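Side-chain contact in isoprenyl transferase (Helicobacter pylori, PDB 2D2R), which probably condenses isopentenyl diphosphate with an allylic pyrophosphate, with magnesium as cofactor, to build the long undecaprenyl diphosphate chain: residues A[85-90]-A[139-144]. Residues are numbered along the deposited sequence; the frame is centred on the assembly and turned at random.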
ATOM      1  N   LYS A  85      29.292  -1.344   5.778  1.00 55.11           N
ATOM      2  CA  LYS A  85      30.644  -1.390   5.212  1.00 55.87           C
ATOM      3  C   LYS A  85      30.494  -1.952   3.820  1.00 55.03           C
ATOM      4  O   LYS A  85      30.992  -1.395   2.833  1.00 54.12           O
ATOM      5  CB  LYS A  85      31.540  -2.326   6.035  1.00 57.33           C
ATOM      6  CG  LYS A  85      32.922  -2.610   5.424  1.00 60.24           C
ATOM      7  CD  LYS A  85      34.055  -2.007   6.295  1.00 61.65           C
ATOM      8  CE  LYS A  85      35.432  -2.730   6.097  1.00 62.99           C
ATOM      9  NZ  LYS A  85      36.067  -2.670   4.728  1.00 62.44           N
ATOM     10  N   MET A  86      29.776  -3.067   3.769  1.00 54.59           N
ATOM     11  CA  MET A  86      29.527  -3.771   2.536  1.00 55.16           C
ATOM     12  C   MET A  86      28.706  -2.925   1.592  1.00 54.55           C
ATOM     13  O   MET A  86      28.878  -2.998   0.383  1.00 54.66           O
ATOM     14  CB  MET A  86      28.815  -5.091   2.836  1.00 55.89           C
ATOM     15  CG  MET A  86      29.639  -6.021   3.729  1.00 57.74           C
ATOM     16  SD  MET A  86      31.391  -6.267   3.135  1.00 60.07           S
ATOM     17  CE  MET A  86      31.207  -7.646   1.927  1.00 59.90           C
ATOM     18  N   LEU A  87      27.808  -2.116   2.137  1.00 53.82           N
ATOM     19  CA  LEU A  87      26.994  -1.270   1.272  1.00 53.40           C
ATOM     20  C   LEU A  87      27.883  -0.313   0.496  1.00 53.55           C
ATOM     21  O   LEU A  87      27.831  -0.246  -0.734  1.00 52.31           O
ATOM     22  CB  LEU A  87      26.008  -0.458   2.092  1.00 52.40           C
ATOM     23  CG  LEU A  87      24.566  -0.577   1.628  1.00 52.54           C
ATOM     24  CD1 LEU A  87      23.675   0.398   2.433  1.00 51.47           C
ATOM     25  CD2 LEU A  87      24.488  -0.301   0.142  1.00 50.84           C
ATOM     26  N   LYS A  88      28.707   0.417   1.239  1.00 54.77           N
ATOM     27  CA  LYS A  88      29.611   1.399   0.657  1.00 56.62           C
ATOM     28  C   LYS A  88      30.551   0.746  -0.333  1.00 56.11           C
ATOM     29  O   LYS A  88      30.834   1.309  -1.381  1.00 56.24           O
ATOM     30  CB  LYS A  88      30.414   2.092   1.763  1.00 59.26           C
ATOM     31  CG  LYS A  88      31.747   1.432   2.129  1.00 62.74           C
ATOM     32  CD  LYS A  88      32.909   2.136   1.422  1.00 64.87           C
ATOM     33  CE  LYS A  88      32.937   3.629   1.782  1.00 65.82           C
ATOM     34  NZ  LYS A  88      34.195   4.307   1.330  1.00 66.83           N
ATOM     35  N   LYS A  89      31.034  -0.445   0.001  1.00 56.05           N
ATOM     36  CA  LYS A  89      31.940  -1.133  -0.895  1.00 56.39           C
ATOM     37  C   LYS A  89      31.123  -1.300  -2.134  1.00 56.22           C
ATOM     38  O   LYS A  89      31.515  -0.869  -3.220  1.00 56.39           O
ATOM     39  CB  LYS A  89      32.327  -2.514  -0.361  1.00 57.27           C
ATOM     40  CG  LYS A  89      33.583  -3.089  -1.028  1.00 57.70           C
ATOM     41  CD  LYS A  89      33.949  -4.467  -0.505  1.00 59.04           C
ATOM     42  CE  LYS A  89      33.072  -5.543  -1.150  1.00 60.91           C
ATOM     43  NZ  LYS A  89      33.233  -5.588  -2.637  1.00 60.73           N
ATOM     44  N   TYR A  90      29.955  -1.903  -1.932  1.00 55.52           N
ATOM     45  CA  TYR A  90      29.021  -2.164  -3.009  1.00 55.08           C
ATOM     46  C   TYR A  90      28.837  -0.953  -3.906  1.00 54.23           C
ATOM     47  O   TYR A  90      28.872  -1.061  -5.124  1.00 53.93           O
ATOM     48  CB  TYR A  90      27.662  -2.570  -2.449  1.00 55.37           C
ATOM     49  CG  TYR A  90      26.646  -2.734  -3.547  1.00 57.79           C
ATOM     50  CD1 TYR A  90      26.677  -3.857  -4.380  1.00 58.61           C
ATOM     51  CD2 TYR A  90      25.710  -1.725  -3.831  1.00 57.72           C
ATOM     52  CE1 TYR A  90      25.811  -3.975  -5.484  1.00 58.83           C
ATOM     53  CE2 TYR A  90      24.841  -1.838  -4.927  1.00 58.79           C
ATOM     54  CZ  TYR A  90      24.910  -2.965  -5.750  1.00 59.21           C
ATOM     55  OH  TYR A  90      24.135  -3.067  -6.876  1.00 60.18           O
ATOM     56  N   LEU A 139      17.487   3.411  -4.722  1.00 28.82           N
ATOM     57  CA  LEU A 139      17.657   2.311  -3.775  1.00 29.05           C
ATOM     58  C   LEU A 139      17.101   2.750  -2.430  1.00 28.34           C
ATOM     59  O   LEU A 139      17.437   3.827  -1.886  1.00 27.01           O
ATOM     60  CB  LEU A 139      19.136   1.850  -3.610  1.00 31.44           C
ATOM     61  CG  LEU A 139      19.835   1.145  -4.807  1.00 32.62           C
ATOM     62  CD1 LEU A 139      21.263   0.644  -4.360  1.00 34.33           C
ATOM     63  CD2 LEU A 139      19.024   0.006  -5.336  1.00 32.63           C
ATOM     64  N   ALA A 140      16.207   1.916  -1.915  1.00 27.13           N
ATOM     65  CA  ALA A 140      15.601   2.143  -0.622  1.00 28.48           C
ATOM     66  C   ALA A 140      16.558   1.557   0.405  1.00 28.17           C
ATOM     67  O   ALA A 140      16.734   0.355   0.449  1.00 29.33           O
ATOM     68  CB  ALA A 140      14.253   1.419  -0.550  1.00 28.87           C
ATOM     69  N   LEU A 141      17.161   2.416   1.213  1.00 27.69           N
ATOM     70  CA  LEU A 141      18.130   2.015   2.210  1.00 27.46           C
ATOM     71  C   LEU A 141      17.719   2.419   3.595  1.00 27.17           C
ATOM     72  O   LEU A 141      17.513   3.594   3.878  1.00 28.80           O
ATOM     73  CB  LEU A 141      19.487   2.651   1.857  1.00 30.40           C
ATOM     74  CG  LEU A 141      19.991   2.265   0.474  1.00 29.96           C
ATOM     75  CD1 LEU A 141      21.140   3.234   0.051  1.00 34.80           C
ATOM     76  CD2 LEU A 141      20.517   0.808   0.486  1.00 31.30           C
ATOM     77  N   ASN A 142      17.625   1.441   4.492  1.00 26.66           N
ATOM     78  CA  ASN A 142      17.144   1.701   5.860  1.00 27.65           C
ATOM     79  C   ASN A 142      15.815   2.447   5.650  1.00 26.28           C
ATOM     80  O   ASN A 142      15.530   3.444   6.298  1.00 24.45           O
ATOM     81  CB  ASN A 142      18.093   2.604   6.651  1.00 28.65           C
ATOM     82  CG  ASN A 142      17.689   2.763   8.065  1.00 28.36           C
ATOM     83  OD1 ASN A 142      17.080   1.855   8.674  1.00 34.39           O
ATOM     84  ND2 ASN A 142      18.018   3.921   8.646  1.00 30.86           N
ATOM     85  N   TYR A 143      15.030   1.912   4.736  1.00 25.41           N
ATOM     86  CA  TYR A 143      13.751   2.526   4.344  1.00 23.86           C
ATOM     87  C   TYR A 143      12.489   1.921   4.927  1.00 25.18           C
ATOM     88  O   TYR A 143      12.338   0.695   4.985  1.00 20.84           O
ATOM     89  CB  TYR A 143      13.607   2.466   2.819  1.00 22.37           C
ATOM     90  CG  TYR A 143      12.308   3.078   2.330  1.00 24.15           C
ATOM     91  CD1 TYR A 143      12.211   4.452   2.042  1.00 23.95           C
ATOM     92  CD2 TYR A 143      11.140   2.309   2.269  1.00 25.19           C
ATOM     93  CE1 TYR A 143      10.943   5.044   1.700  1.00 26.48           C
ATOM     94  CE2 TYR A 143       9.893   2.884   1.941  1.00 24.35           C
ATOM     95  CZ  TYR A 143       9.785   4.232   1.662  1.00 26.23           C
ATOM     96  OH  TYR A 143       8.508   4.760   1.379  1.00 22.50           O
ATOM     97  N   GLY A 144      11.559   2.810   5.309  1.00 23.82           N
ATOM     98  CA  GLY A 144      10.272   2.351   5.800  1.00 23.82           C
ATOM     99  C   GLY A 144       9.298   3.447   5.408  1.00 22.47           C
ATOM    100  O   GLY A 144       9.616   4.603   5.600  1.00 23.24           O
TER
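In the parallel beta-sheet at the heart of this cis-prenyltransferase fold, Leu-139 near the end of strand 136-140 and Leu-141 just beyond it point toward helix 80-100, which packs against that face, and the contact is made by Leu-87 and Tyr-90 meeting Leu-141 and Leu-139. The two elements join purely through apolar side chains, with no hydrogen bond between the segments, and the backbones stay well apart: the nearest pair, CA of Leu-87 and CA of Leu-141, is separated by 9.5 Å. Leu-87 and Leu-141 bridge that gap tip to tip. CD2 of Leu-141 does the touching on the side of 139-144, 3.7 Å from CD1 of Leu-87 and 4.1 Å from CD2 of the same residue, so a single methyl faces the fork of the helix leucine. Leu-141 sends its branch out with CG anti to its own carbonyl carbon (chi1 -58°), while Leu-87, with an unstaggered chi1 of -128°, presents both methyls to it. Three residues further along the helix, Tyr-90 makes the looser half of the contact with Leu-139. Around this small patch, Leu-118 and Ile-122 of helix 116-129 touch Leu-87 and Leu-141 respectively, and Val-45 and Leu-48 of helix 37-56 touch the tyrosine, so the contact belongs to a larger apolar layer between helices and sheet. The Tyr-90 side chain also lies about 9 Å from that of His-41, a probable substrate-binding residue. The Tyr-90 ring approaches Leu-139 obliquely, with its CE2 4.4 Å from the Leu-139 CD1 methyl.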